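Local coordinates for nucleoside diphosphate kinase family protein (Babesia bovis, PDB 3JS9) that probably acts as a nucleoside diphosphate kinase, moving the terminal phosphate of nucleoside triphosphates onto nucleoside diphosphates by way of a phosphohistidine, at residues G97-V102 with N118-H123; L30-M35 with G111-V116; D19-G24 with H75-C80. All blocks are in the same frame, centred on the assembly; numbering follows the deposited sequence. Where two conformers were deposited one is given.

Contact 1. Residues G97-V102 with N118-H123. With SO4 (sulfate ion), chain G.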
ATOM      1  N   GLY A  97      15.364   2.183 -11.937  1.00 23.81           N
ATOM      2  CA  GLY A  97      16.159   3.371 -11.589  1.00 24.49           C
ATOM      3  C   GLY A  97      17.588   3.331 -12.094  1.00 25.16           C
ATOM      4  O   GLY A  97      17.928   2.488 -12.906  1.00 25.29           O
ATOM      5  N   LEU A  98      18.433   4.238 -11.606  1.00 25.77           N
ATOM      6  CA  LEU A  98      19.822   4.270 -12.057  1.00 26.45           C
ATOM      7  C   LEU A  98      20.653   3.232 -11.317  1.00 26.76           C
ATOM      8  O   LEU A  98      20.290   2.815 -10.217  1.00 26.86           O
ATOM      9  CB  LEU A  98      20.425   5.683 -11.928  1.00 25.93           C
ATOM     10  CG  LEU A  98      19.716   6.782 -12.739  1.00 27.44           C
ATOM     11  CD1 LEU A  98      20.350   8.146 -12.478  1.00 28.35           C
ATOM     12  CD2 LEU A  98      19.637   6.525 -14.253  1.00 25.08           C
ATOM     13  N   THR A  99      21.755   2.818 -11.933  1.00 26.79           N
ATOM     14  CA  THR A  99      22.688   1.880 -11.324  1.00 27.98           C
ATOM     15  C   THR A  99      22.975   2.146  -9.844  1.00 27.62           C
ATOM     16  O   THR A  99      22.908   1.231  -9.035  1.00 28.21           O
ATOM     17  CB  THR A  99      24.053   1.868 -12.073  1.00 28.58           C
ATOM     18  OG1 THR A  99      23.815   1.780 -13.484  1.00 31.05           O
ATOM     19  CG2 THR A  99      24.905   0.663 -11.630  1.00 28.15           C
ATOM     20  N   SER A 100      23.321   3.376  -9.494  1.00 26.98           N
ATOM     21  CA  SER A 100      23.518   3.699  -8.101  1.00 27.26           C
ATOM     22  C   SER A 100      22.219   4.116  -7.370  1.00 26.13           C
ATOM     23  O   SER A 100      21.583   5.090  -7.737  1.00 26.46           O
ATOM     24  CB  SER A 100      24.579   4.781  -7.973  1.00 27.91           C
ATOM     25  OG  SER A 100      24.768   5.066  -6.592  1.00 30.65           O
ATOM     26  N   PRO A 101      21.804   3.361  -6.353  1.00 25.22           N
ATOM     27  CA  PRO A 101      20.553   3.746  -5.697  1.00 25.09           C
ATOM     28  C   PRO A 101      20.563   5.189  -5.166  1.00 25.00           C
ATOM     29  O   PRO A 101      19.542   5.875  -5.262  1.00 25.55           O
ATOM     30  CB  PRO A 101      20.428   2.737  -4.533  1.00 24.70           C
ATOM     31  CG  PRO A 101      21.171   1.545  -4.987  1.00 24.34           C
ATOM     32  CD  PRO A 101      22.343   2.098  -5.810  1.00 25.50           C
ATOM     33  N   VAL A 102      21.707   5.654  -4.663  1.00 24.77           N
ATOM     34  CA  VAL A 102      21.846   7.029  -4.185  1.00 24.64           C
ATOM     35  C   VAL A 102      21.500   8.071  -5.273  1.00 24.86           C
ATOM     36  O   VAL A 102      21.110   9.172  -4.950  1.00 25.30           O
ATOM     37  CB  VAL A 102      23.230   7.308  -3.473  1.00 24.86           C
ATOM     38  CG1 VAL A 102      24.382   7.544  -4.462  1.00 23.17           C
ATOM     39  CG2 VAL A 102      23.125   8.504  -2.565  1.00 26.13           C
ATOM     40  N   ASN A 118      26.477  -2.159  -5.015  1.00 25.11           N
ATOM     41  CA  ASN A 118      26.743  -3.594  -4.864  1.00 24.79           C
ATOM     42  C   ASN A 118      25.481  -4.377  -4.514  1.00 24.40           C
ATOM     43  O   ASN A 118      25.433  -5.607  -4.713  1.00 24.73           O
ATOM     44  CB  ASN A 118      27.780  -3.836  -3.770  1.00 24.85           C
ATOM     45  CG  ASN A 118      29.201  -3.857  -4.298  1.00 27.66           C
ATOM     46  OD1 ASN A 118      29.462  -3.559  -5.480  1.00 25.27           O
ATOM     47  ND2 ASN A 118      30.143  -4.237  -3.416  1.00 30.02           N
ATOM     48  N   PHE A 119      24.487  -3.666  -3.950  1.00 22.75           N
ATOM     49  CA  PHE A 119      23.264  -4.286  -3.430  1.00 20.79           C
ATOM     50  C   PHE A 119      22.050  -3.548  -3.956  1.00 19.78           C
ATOM     51  O   PHE A 119      21.247  -3.004  -3.199  1.00 18.86           O
ATOM     52  CB  PHE A 119      23.285  -4.320  -1.899  1.00 20.01           C
ATOM     53  CG  PHE A 119      24.358  -5.194  -1.332  1.00 20.63           C
ATOM     54  CD1 PHE A 119      24.360  -6.573  -1.568  1.00 21.77           C
ATOM     55  CD2 PHE A 119      25.389  -4.651  -0.552  1.00 22.17           C
ATOM     56  CE1 PHE A 119      25.366  -7.412  -1.017  1.00 20.20           C
ATOM     57  CE2 PHE A 119      26.395  -5.475   0.005  1.00 19.42           C
ATOM     58  CZ  PHE A 119      26.379  -6.848  -0.222  1.00 19.45           C
ATOM     59  N   ASN A 120      21.917  -3.546  -5.278  1.00 19.81           N
ATOM     60  CA  ASN A 120      20.903  -2.740  -5.910  1.00 19.11           C
ATOM     61  C   ASN A 120      19.690  -3.534  -6.372  1.00 19.00           C
ATOM     62  O   ASN A 120      19.005  -3.168  -7.358  1.00 18.78           O
ATOM     63  CB  ASN A 120      21.517  -1.874  -7.002  1.00 19.90           C
ATOM     64  CG  ASN A 120      22.090  -2.678  -8.154  1.00 21.61           C
ATOM     65  OD1 ASN A 120      22.221  -3.920  -8.090  1.00 21.85           O
ATOM     66  ND2 ASN A 120      22.433  -1.966  -9.229  1.00 19.25           N
ATOM     67  N   ILE A 121      19.437  -4.616  -5.623  1.00 18.27           N
ATOM     68  CA  ILE A 121      18.145  -5.301  -5.575  1.00 18.03           C
ATOM     69  C   ILE A 121      17.784  -6.132  -6.816  1.00 18.67           C
ATOM     70  O   ILE A 121      17.310  -7.279  -6.688  1.00 18.50           O
ATOM     71  CB  ILE A 121      16.930  -4.326  -5.351  1.00 17.80           C
ATOM     72  CG1 ILE A 121      17.194  -3.258  -4.267  1.00 17.45           C
ATOM     73  CG2 ILE A 121      15.621  -5.128  -5.150  1.00 15.55           C
ATOM     74  CD1 ILE A 121      17.525  -3.789  -2.996  1.00 18.67           C
ATOM     75  N   VAL A 122      17.955  -5.540  -8.001  1.00 18.55           N
ATOM     76  CA  VAL A 122      17.266  -6.049  -9.167  1.00 19.28           C
ATOM     77  C   VAL A 122      18.047  -5.713 -10.426  1.00 19.93           C
ATOM     78  O   VAL A 122      18.701  -4.666 -10.489  1.00 20.90           O
ATOM     79  CB  VAL A 122      15.829  -5.439  -9.256  1.00 18.89           C
ATOM     80  CG1 VAL A 122      15.914  -3.930  -9.560  1.00 19.28           C
ATOM     81  CG2 VAL A 122      15.001  -6.135 -10.331  1.00 16.96           C
ATOM     82  N   HIS A 123      17.971  -6.585 -11.426  1.00 19.82           N
ATOM     83  CA  HIS A 123      18.606  -6.325 -12.716  1.00 19.71           C
ATOM     84  C   HIS A 123      17.521  -6.052 -13.742  1.00 18.79           C
ATOM     85  O   HIS A 123      16.502  -6.756 -13.760  1.00 19.29           O
ATOM     86  CB  HIS A 123      19.473  -7.533 -13.184  1.00 19.60           C
ATOM     87  CG  HIS A 123      19.704  -7.553 -14.665  1.00 20.91           C
ATOM     88  ND1 HIS A 123      20.797  -6.955 -15.255  1.00 22.01           N
ATOM     89  CD2 HIS A 123      18.926  -7.995 -15.685  1.00 20.75           C
ATOM     90  CE1 HIS A 123      20.698  -7.052 -16.572  1.00 22.09           C
ATOM     91  NE2 HIS A 123      19.577  -7.686 -16.857  1.00 22.19           N
TER
HETATM   92  S   SO4 G 152      23.286  -5.664 -13.063  1.00 60.59           S
HETATM   93  O1  SO4 G 152      22.286  -4.857 -13.779  1.00 60.29           O
HETATM   94  O2  SO4 G 152      24.572  -5.432 -13.679  1.00 62.06           O
HETATM   95  O3  SO4 G 152      23.079  -7.122 -13.040  1.00 60.65           O
HETATM   96  O4  SO4 G 152      23.262  -5.159 -11.714  1.00 62.46           O
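Asn120 and Thr99 share the one direct hydrogen bond of this contact: ND2 of Asn120 donates to O of Thr99 over 3.2 Å, at an N-H...O angle of 157°. The donor lies in the carbonyl plane of Thr99, on a lone pair, while the oxygen is tilted somewhat from the Asn120 amide plane. CB of Asn120 already points to the loop, and chi1 65° sets CG between the backbone N and the carbonyl carbon, with ND2 at Thr99 O. With ND2 committed to the loop, OD1 faces Lys17 and accepts a hydrogen bond from its NZ.

Apolar contact is slight. The Pro101 ring runs at about a right angle to the Asn120 side chain, with its CG 4.0 Å from Asn120 CB.

A sulfate ion, probably from the crystallisation liquor, sits at the ring edge of His123. ND1 of His123 gives a hydrogen bond of 3.0 Å to sulfate O1 and a weak one to O3; NE2 is held by Glu134, and Tyr57 also binds the ion. His123 is the predicted phosphohistidine, so the sulfate probably marks a phosphate position. Thr99, Asn120 and Lys17 are predicted ATP-site residues, so Asn120 probably links the loop at 97-102 to Lys17, which also binds the sulfate.

Contact 2. Residues L30-M35 with G111-V116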
ATOM      1  N   LEU A  30       7.700  -7.729  -8.653  1.00 15.78           N
ATOM      2  CA  LEU A  30       6.782  -8.317  -9.624  1.00 15.78           C
ATOM      3  C   LEU A  30       5.547  -7.408  -9.781  1.00 15.87           C
ATOM      4  O   LEU A  30       5.167  -7.019 -10.882  1.00 15.11           O
ATOM      5  CB  LEU A  30       6.393  -9.740  -9.199  1.00 15.45           C
ATOM      6  CG  LEU A  30       5.902 -10.731 -10.288  1.00 17.35           C
ATOM      7  CD1 LEU A  30       5.892 -12.131  -9.741  1.00 15.18           C
ATOM      8  CD2 LEU A  30       4.522 -10.414 -10.941  1.00 14.22           C
ATOM      9  N   LYS A  31       4.951  -7.044  -8.648  1.00 16.82           N
ATOM     10  CA  LYS A  31       3.738  -6.243  -8.605  1.00 17.05           C
ATOM     11  C   LYS A  31       3.936  -4.887  -9.311  1.00 17.19           C
ATOM     12  O   LYS A  31       3.042  -4.409 -10.029  1.00 17.02           O
ATOM     13  CB  LYS A  31       3.333  -6.094  -7.148  1.00 17.32           C
ATOM     14  CG  LYS A  31       2.078  -5.245  -6.856  1.00 20.22           C
ATOM     15  CD  LYS A  31       1.717  -5.430  -5.354  1.00 25.79           C
ATOM     16  CE  LYS A  31       0.935  -4.220  -4.754  1.00 29.46           C
ATOM     17  NZ  LYS A  31      -0.474  -4.191  -5.265  1.00 28.67           N
ATOM     18  N   ARG A  32       5.116  -4.280  -9.157  1.00 16.76           N
ATOM     19  CA  ARG A  32       5.362  -2.998  -9.827  1.00 16.62           C
ATOM     20  C   ARG A  32       5.382  -3.185 -11.316  1.00 17.24           C
ATOM     21  O   ARG A  32       4.829  -2.353 -12.038  1.00 19.66           O
ATOM     22  CB  ARG A  32       6.667  -2.337  -9.370  1.00 16.96           C
ATOM     23  CG  ARG A  32       6.573  -1.656  -8.010  1.00 13.92           C
ATOM     24  CD  ARG A  32       7.932  -1.345  -7.488  1.00 13.09           C
ATOM     25  NE  ARG A  32       7.860  -0.813  -6.140  1.00 13.19           N
ATOM     26  CZ  ARG A  32       8.320   0.386  -5.770  1.00 11.51           C
ATOM     27  NH1 ARG A  32       8.205   0.743  -4.503  1.00  6.65           N
ATOM     28  NH2 ARG A  32       8.946   1.184  -6.642  1.00  5.97           N
ATOM     29  N   PHE A  33       5.975  -4.273 -11.801  1.00 16.62           N
ATOM     30  CA  PHE A  33       5.915  -4.548 -13.238  1.00 16.69           C
ATOM     31  C   PHE A  33       4.496  -4.868 -13.740  1.00 17.03           C
ATOM     32  O   PHE A  33       4.088  -4.405 -14.820  1.00 16.51           O
ATOM     33  CB  PHE A  33       6.936  -5.615 -13.639  1.00 16.41           C
ATOM     34  CG  PHE A  33       8.311  -5.039 -13.909  1.00 18.18           C
ATOM     35  CD1 PHE A  33       8.667  -4.633 -15.186  1.00 18.05           C
ATOM     36  CD2 PHE A  33       9.208  -4.819 -12.861  1.00 18.49           C
ATOM     37  CE1 PHE A  33       9.901  -4.079 -15.422  1.00 19.27           C
ATOM     38  CE2 PHE A  33      10.454  -4.260 -13.084  1.00 17.36           C
ATOM     39  CZ  PHE A  33      10.797  -3.882 -14.352  1.00 20.93           C
ATOM     40  N   GLU A  34       3.753  -5.636 -12.940  1.00 16.67           N
ATOM     41  CA  GLU A  34       2.398  -6.017 -13.263  1.00 16.59           C
ATOM     42  C   GLU A  34       1.507  -4.771 -13.323  1.00 16.68           C
ATOM     43  O   GLU A  34       0.746  -4.626 -14.284  1.00 16.50           O
ATOM     44  CB  GLU A  34       1.899  -7.047 -12.238  1.00 16.70           C
ATOM     45  CG  GLU A  34       0.843  -8.038 -12.686  1.00 15.91           C
ATOM     46  CD  GLU A  34       0.590  -9.106 -11.599  1.00 19.24           C
ATOM     47  OE1 GLU A  34       1.122  -8.963 -10.465  1.00 19.66           O
ATOM     48  OE2 GLU A  34      -0.159 -10.087 -11.861  1.00 20.15           O
ATOM     49  N   MET A  35       1.612  -3.873 -12.329  1.00 16.85           N
ATOM     50  CA  MET A  35       0.748  -2.687 -12.360  0.50 16.71           C
ATOM     51  C   MET A  35       1.094  -1.771 -13.532  1.00 17.24           C
ATOM     52  O   MET A  35       0.205  -1.110 -14.038  1.00 17.46           O
ATOM     53  CB  MET A  35       0.794  -1.912 -11.048  0.50 16.57           C
ATOM     54  CG  MET A  35       0.314  -2.698  -9.858  0.50 15.75           C
ATOM     55  SD  MET A  35      -1.428  -3.066 -10.000  0.50 17.17           S
ATOM     56  CE  MET A  35      -1.346  -4.662 -10.831  0.50 17.30           C
ATOM     57  N   GLY A 111      15.389   3.510  -5.978  1.00 15.78           N
ATOM     58  CA  GLY A 111      15.167   4.747  -5.239  1.00 14.97           C
ATOM     59  C   GLY A 111      14.488   4.446  -3.907  1.00 15.32           C
ATOM     60  O   GLY A 111      14.824   5.039  -2.887  1.00 14.90           O
ATOM     61  N   ASP A 112      13.547   3.497  -3.909  1.00 14.47           N
ATOM     62  CA  ASP A 112      12.734   3.255  -2.737  1.00 14.35           C
ATOM     63  C   ASP A 112      13.380   2.281  -1.774  1.00 14.36           C
ATOM     64  O   ASP A 112      13.067   2.325  -0.566  1.00 13.52           O
ATOM     65  CB  ASP A 112      11.341   2.761  -3.136  1.00 14.06           C
ATOM     66  CG  ASP A 112      10.500   3.856  -3.816  1.00 16.54           C
ATOM     67  OD1 ASP A 112      10.852   5.081  -3.701  1.00 15.03           O
ATOM     68  OD2 ASP A 112       9.469   3.478  -4.456  1.00 16.84           O
ATOM     69  N   PHE A 113      14.283   1.429  -2.276  1.00 13.63           N
ATOM     70  CA  PHE A 113      14.766   0.321  -1.448  1.00 14.28           C
ATOM     71  C   PHE A 113      16.286   0.129  -1.309  1.00 14.44           C
ATOM     72  O   PHE A 113      16.726  -0.649  -0.468  1.00 14.13           O
ATOM     73  CB  PHE A 113      14.171  -1.008  -1.913  1.00 14.12           C
ATOM     74  CG  PHE A 113      12.672  -1.044  -1.912  1.00 14.46           C
ATOM     75  CD1 PHE A 113      11.960  -0.965  -0.705  1.00 13.98           C
ATOM     76  CD2 PHE A 113      11.977  -1.216  -3.106  1.00 13.02           C
ATOM     77  CE1 PHE A 113      10.556  -0.996  -0.703  1.00 15.22           C
ATOM     78  CE2 PHE A 113      10.576  -1.247  -3.126  1.00 14.30           C
ATOM     79  CZ  PHE A 113       9.855  -1.132  -1.911  1.00 12.69           C
ATOM     80  N   GLY A 114      17.077   0.783  -2.150  1.00 14.58           N
ATOM     81  CA  GLY A 114      18.484   0.469  -2.209  1.00 14.93           C
ATOM     82  C   GLY A 114      19.344   1.556  -1.608  1.00 16.74           C
ATOM     83  O   GLY A 114      18.920   2.719  -1.469  1.00 16.20           O
ATOM     84  N   VAL A 115      20.576   1.184  -1.246  1.00 17.77           N
ATOM     85  CA  VAL A 115      21.518   2.149  -0.660  1.00 17.86           C
ATOM     86  C   VAL A 115      22.836   2.248  -1.447  1.00 18.51           C
ATOM     87  O   VAL A 115      23.278   3.338  -1.753  1.00 18.46           O
ATOM     88  CB  VAL A 115      21.737   1.790   0.815  1.00 18.48           C
ATOM     89  CG1 VAL A 115      22.714   2.773   1.515  1.00 16.13           C
ATOM     90  CG2 VAL A 115      20.354   1.692   1.503  1.00 15.94           C
ATOM     91  N   VAL A 116      23.436   1.109  -1.787  1.00 19.48           N
ATOM     92  CA  VAL A 116      24.756   1.063  -2.452  1.00 20.33           C
ATOM     93  C   VAL A 116      24.626   0.234  -3.725  1.00 22.22           C
ATOM     94  O   VAL A 116      23.773  -0.673  -3.794  1.00 21.80           O
ATOM     95  CB  VAL A 116      25.888   0.472  -1.519  1.00 20.22           C
ATOM     96  CG1 VAL A 116      26.050   1.302  -0.224  1.00 18.29           C
ATOM     97  CG2 VAL A 116      25.632  -0.999  -1.154  1.00 18.42           C
TER
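Helix 26-36, the crossover helix between strands 10-16 and 39-46, reaches the end of helix 109-113 through Arg32, whose guanidinium meets Asp112 and Phe113. NH1 and NH2 of Arg32 close end-on around a single carboxylate oxygen, Asp112 OD2, at 3.0 Å and 3.2 Å respectively. That oxygen lies in the guanidinium plane and receives NH1 on its anti lone pair; NH2 comes from the same anti side but well out of the carboxylate plane, and the two flat groups are turned 70° apart. The arginine chain is extended from CG to NE, giving it the length to span backbones 12.0 Å apart at the CA atoms of Arg32 and Asp112.

In the ferredoxin-like fold of the NDP kinases, this salt bridge joins a helix packed on the sheet to helix 109-113, which also carries Arg110, a predicted ATP-binding residue. Phe113 comes from the opposite direction and puts CE2 over one face of the guanidinium, 3.4 Å from Arg32 NH1, with the planes 62° apart. Its own ring is covered on one face by Asp112 CB. Glu28 holds Arg32 NE in a second salt bridge, and Asp112 OD1 accepts from Gly107 N.

Contact 3. Residues D19-G24 with H75-C80. With SO4 (sulfate ion), chain F; SO4 (sulfate ion), chain D.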
ATOM      1  N   ASP A  19      20.105 -10.104  -2.977  1.00 17.80           N
ATOM      2  CA  ASP A  19      19.811  -9.135  -1.929  1.00 17.23           C
ATOM      3  C   ASP A  19      18.308  -8.804  -1.967  1.00 17.29           C
ATOM      4  O   ASP A  19      17.655  -8.726  -0.914  1.00 17.69           O
ATOM      5  CB  ASP A  19      20.717  -7.886  -2.027  1.00 17.28           C
ATOM      6  CG  ASP A  19      20.710  -7.251  -3.428  1.00 18.54           C
ATOM      7  OD1 ASP A  19      20.872  -7.995  -4.420  1.00 20.68           O
ATOM      8  OD2 ASP A  19      20.525  -6.024  -3.546  1.00 16.92           O
ATOM      9  N   GLY A  20      17.742  -8.661  -3.175  1.00 17.05           N
ATOM     10  CA  GLY A  20      16.279  -8.535  -3.325  1.00 16.13           C
ATOM     11  C   GLY A  20      15.532  -9.671  -2.610  1.00 16.49           C
ATOM     12  O   GLY A  20      14.555  -9.441  -1.866  1.00 16.64           O
ATOM     13  N   VAL A  21      16.009 -10.902  -2.797  1.00 15.18           N
ATOM     14  CA  VAL A  21      15.297 -12.053  -2.289  1.00 14.28           C
ATOM     15  C   VAL A  21      15.388 -12.134  -0.780  1.00 14.69           C
ATOM     16  O   VAL A  21      14.373 -12.375  -0.113  1.00 14.39           O
ATOM     17  CB  VAL A  21      15.779 -13.373  -2.924  1.00 14.54           C
ATOM     18  CG1 VAL A  21      15.168 -14.589  -2.201  1.00 12.33           C
ATOM     19  CG2 VAL A  21      15.473 -13.395  -4.455  1.00 12.94           C
ATOM     20  N   GLN A  22      16.589 -11.907  -0.246  1.00 14.97           N
ATOM     21  CA  GLN A  22      16.825 -11.931   1.208  1.00 15.66           C
ATOM     22  C   GLN A  22      16.014 -10.852   1.905  1.00 15.28           C
ATOM     23  O   GLN A  22      15.625 -10.995   3.065  1.00 15.17           O
ATOM     24  CB  GLN A  22      18.319 -11.744   1.546  1.00 15.85           C
ATOM     25  CG  GLN A  22      19.204 -12.856   1.050  1.00 15.84           C
ATOM     26  CD  GLN A  22      19.288 -14.037   2.019  1.00 16.74           C
ATOM     27  OE1 GLN A  22      18.787 -13.993   3.158  1.00 18.55           O
ATOM     28  NE2 GLN A  22      19.939 -15.096   1.571  1.00 13.79           N
ATOM     29  N   ARG A  23      15.757  -9.766   1.201  1.00 14.57           N
ATOM     30  CA  ARG A  23      15.059  -8.677   1.839  1.00 14.33           C
ATOM     31  C   ARG A  23      13.543  -8.775   1.718  1.00 14.02           C
ATOM     32  O   ARG A  23      12.828  -7.860   2.182  1.00 14.55           O
ATOM     33  CB  ARG A  23      15.598  -7.330   1.336  1.00 14.49           C
ATOM     34  CG  ARG A  23      16.977  -6.988   1.940  1.00 15.49           C
ATOM     35  CD  ARG A  23      17.588  -5.714   1.337  1.00 15.10           C
ATOM     36  NE  ARG A  23      16.867  -4.512   1.763  1.00 14.51           N
ATOM     37  CZ  ARG A  23      16.976  -3.322   1.170  1.00 13.49           C
ATOM     38  NH1 ARG A  23      17.789  -3.139   0.126  1.00  9.42           N
ATOM     39  NH2 ARG A  23      16.307  -2.296   1.658  1.00 13.67           N
ATOM     40  N   GLY A  24      13.053  -9.865   1.127  1.00 13.01           N
ATOM     41  CA  GLY A  24      11.631 -10.039   0.889  1.00 13.34           C
ATOM     42  C   GLY A  24      10.992  -9.087  -0.148  1.00 13.94           C
ATOM     43  O   GLY A  24       9.840  -8.681   0.008  1.00 12.68           O
ATOM     44  N   HIS A  75      25.657 -18.018  -6.178  1.00 28.16           N
ATOM     45  CA  HIS A  75      25.260 -18.509  -4.858  1.00 27.34           C
ATOM     46  C   HIS A  75      23.745 -18.406  -4.690  1.00 25.96           C
ATOM     47  O   HIS A  75      23.152 -19.216  -3.962  1.00 26.46           O
ATOM     48  CB  HIS A  75      25.997 -17.813  -3.717  1.00 27.75           C
ATOM     49  CG  HIS A  75      25.617 -18.323  -2.360  1.00 30.10           C
ATOM     50  ND1 HIS A  75      25.842 -19.626  -1.965  1.00 33.36           N
ATOM     51  CD2 HIS A  75      25.028 -17.708  -1.302  1.00 31.31           C
ATOM     52  CE1 HIS A  75      25.412 -19.793  -0.724  1.00 33.62           C
ATOM     53  NE2 HIS A  75      24.912 -18.645  -0.298  1.00 34.04           N
ATOM     54  N   GLY A  76      23.153 -17.403  -5.354  1.00 23.53           N
ATOM     55  CA  GLY A  76      21.719 -17.198  -5.426  1.00 21.15           C
ATOM     56  C   GLY A  76      21.071 -16.978  -4.083  1.00 20.27           C
ATOM     57  O   GLY A  76      21.746 -16.590  -3.095  1.00 20.98           O
ATOM     58  N   PRO A  77      19.757 -17.191  -4.014  1.00 19.06           N
ATOM     59  CA  PRO A  77      18.837 -17.482  -5.102  1.00 18.82           C
ATOM     60  C   PRO A  77      18.481 -16.203  -5.881  1.00 18.41           C
ATOM     61  O   PRO A  77      18.781 -15.094  -5.408  1.00 18.88           O
ATOM     62  CB  PRO A  77      17.603 -17.989  -4.362  1.00 19.06           C
ATOM     63  CG  PRO A  77      17.669 -17.326  -3.059  1.00 19.33           C
ATOM     64  CD  PRO A  77      19.080 -17.152  -2.708  1.00 18.56           C
ATOM     65  N   VAL A  78      17.872 -16.351  -7.055  1.00 17.02           N
ATOM     66  CA  VAL A  78      17.413 -15.200  -7.824  1.00 16.32           C
ATOM     67  C   VAL A  78      16.000 -15.433  -8.299  1.00 16.24           C
ATOM     68  O   VAL A  78      15.558 -16.575  -8.349  1.00 16.28           O
ATOM     69  CB  VAL A  78      18.358 -14.867  -9.044  1.00 16.72           C
ATOM     70  CG1 VAL A  78      19.789 -14.647  -8.559  1.00 13.99           C
ATOM     71  CG2 VAL A  78      18.301 -15.967 -10.135  1.00 15.97           C
ATOM     72  N   PHE A  79      15.280 -14.368  -8.662  1.00 16.43           N
ATOM     73  CA  PHE A  79      13.965 -14.549  -9.261  1.00 16.59           C
ATOM     74  C   PHE A  79      13.952 -13.946 -10.645  1.00 17.25           C
ATOM     75  O   PHE A  79      14.187 -12.747 -10.795  1.00 18.21           O
ATOM     76  CB  PHE A  79      12.869 -13.988  -8.360  1.00 16.89           C
ATOM     77  CG  PHE A  79      11.467 -14.225  -8.873  1.00 17.16           C
ATOM     78  CD1 PHE A  79      10.854 -13.301  -9.699  1.00 16.36           C
ATOM     79  CD2 PHE A  79      10.751 -15.357  -8.490  1.00 16.86           C
ATOM     80  CE1 PHE A  79       9.567 -13.521 -10.163  1.00 19.99           C
ATOM     81  CE2 PHE A  79       9.453 -15.579  -8.957  1.00 15.58           C
ATOM     82  CZ  PHE A  79       8.869 -14.681  -9.790  1.00 15.68           C
ATOM     83  N   CYS A  80      13.682 -14.786 -11.651  1.00 17.56           N
ATOM     84  CA  CYS A  80      13.811 -14.443 -13.070  1.00 17.38           C
ATOM     85  C   CYS A  80      12.473 -14.155 -13.682  1.00 18.31           C
ATOM     86  O   CYS A  80      11.519 -14.889 -13.419  1.00 19.27           O
ATOM     87  CB  CYS A  80      14.409 -15.612 -13.856  1.00 17.07           C
ATOM     88  SG  CYS A  80      15.902 -16.378 -13.154  1.00 17.78           S
TER
HETATM   89  S   SO4 F 151      14.291  -4.552   4.614  1.00109.27           S
HETATM   90  O1  SO4 F 151      15.469  -3.850   4.112  1.00108.32           O
HETATM   91  O2  SO4 F 151      13.652  -5.239   3.490  1.00107.83           O
HETATM   92  O3  SO4 F 151      14.646  -5.514   5.670  1.00107.67           O
HETATM   93  O4  SO4 F 151      13.371  -3.557   5.164  1.00108.54           O
HETATM   94  S   SO4 D 149      26.846 -22.386  -4.283  1.00 92.30           S
HETATM   95  O1  SO4 D 149      27.521 -21.087  -4.228  1.00 93.22           O
HETATM   96  O2  SO4 D 149      26.211 -22.482  -5.595  1.00 91.22           O
HETATM   97  O3  SO4 D 149      27.816 -23.460  -4.090  1.00 92.77           O
HETATM   98  O4  SO4 D 149      25.878 -22.514  -3.190  1.00 92.67           O
HETATM   99  O   HOH W   1      21.426 -16.527  -0.267  1.00 17.93           O
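A water molecule links Gln22 to Gly76: it donates to Gly76 O over 2.8 Å and accepts a weak bond from Gln22 NE2. The same amide is gripped by the third subunit, where Glu148 O of that chain takes a bond from NE2 and Ser150 N gives one to OE1, so the water lies beside a subunit interface.

The direct contact is apolar. Val21 CG1, anti to the backbone N (chi1 171°), reaches Pro77 CG at 3.8 Å, and the other branch, CG2, lies 3.8 Å from Pro77 O, over the backbone that enters strand 78-85. A cis peptide precedes Pro77, turning the chain from helix 66-75 into the strand. Phe45 touches both Val21 and Pro77, and Trp147 of the third subunit packs on the same pair.

Two sulfate ions, probably from the crystallisation liquor, sit at flanking residues. Sulfate O1 at Arg23 is held at the guanidinium edge by NE at 2.8 Å and by NH2 at 3.0 Å; His75 ND1 donates to two oxygens of another sulfate, at 3.1 Å to O4 and 3.2 Å to O1. Gly24, with positive phi, ends the helix in a Schellman motif. A short helix leaving strand 10-16 and folding its valine onto the start of the adjacent antiparallel strand 78-85 fits the ferredoxin-like sheet of the NDP kinase fold.

From the N terminus, strand 10-16 leads into 19-24, where contact 3 opens; 30-35 follows and opens contact 2. Contact 3 then closes at 75-80, bringing the start of strand 78-85 back to helix 18-22. Residues 97-102 open contact 1, contact 2 closes at 111-116, and contact 1 closes last at 118-123, shutting the loop that holds helix 109-113. Contact 2 therefore crosses both others, whereas contacts 3 and 1 stand in series. Pro101 packs on Gly114, Asp19 OD2 probably accepts a hydrogen bond from Ile121 N, and Arg23 NH2 probably donates one to Phe113 O. Helices 18-22, 26-36 and 109-113, strand 78-85, the lead-in to strand 122-124 and the predicted ATP-site loop at 97-102 are thus joined.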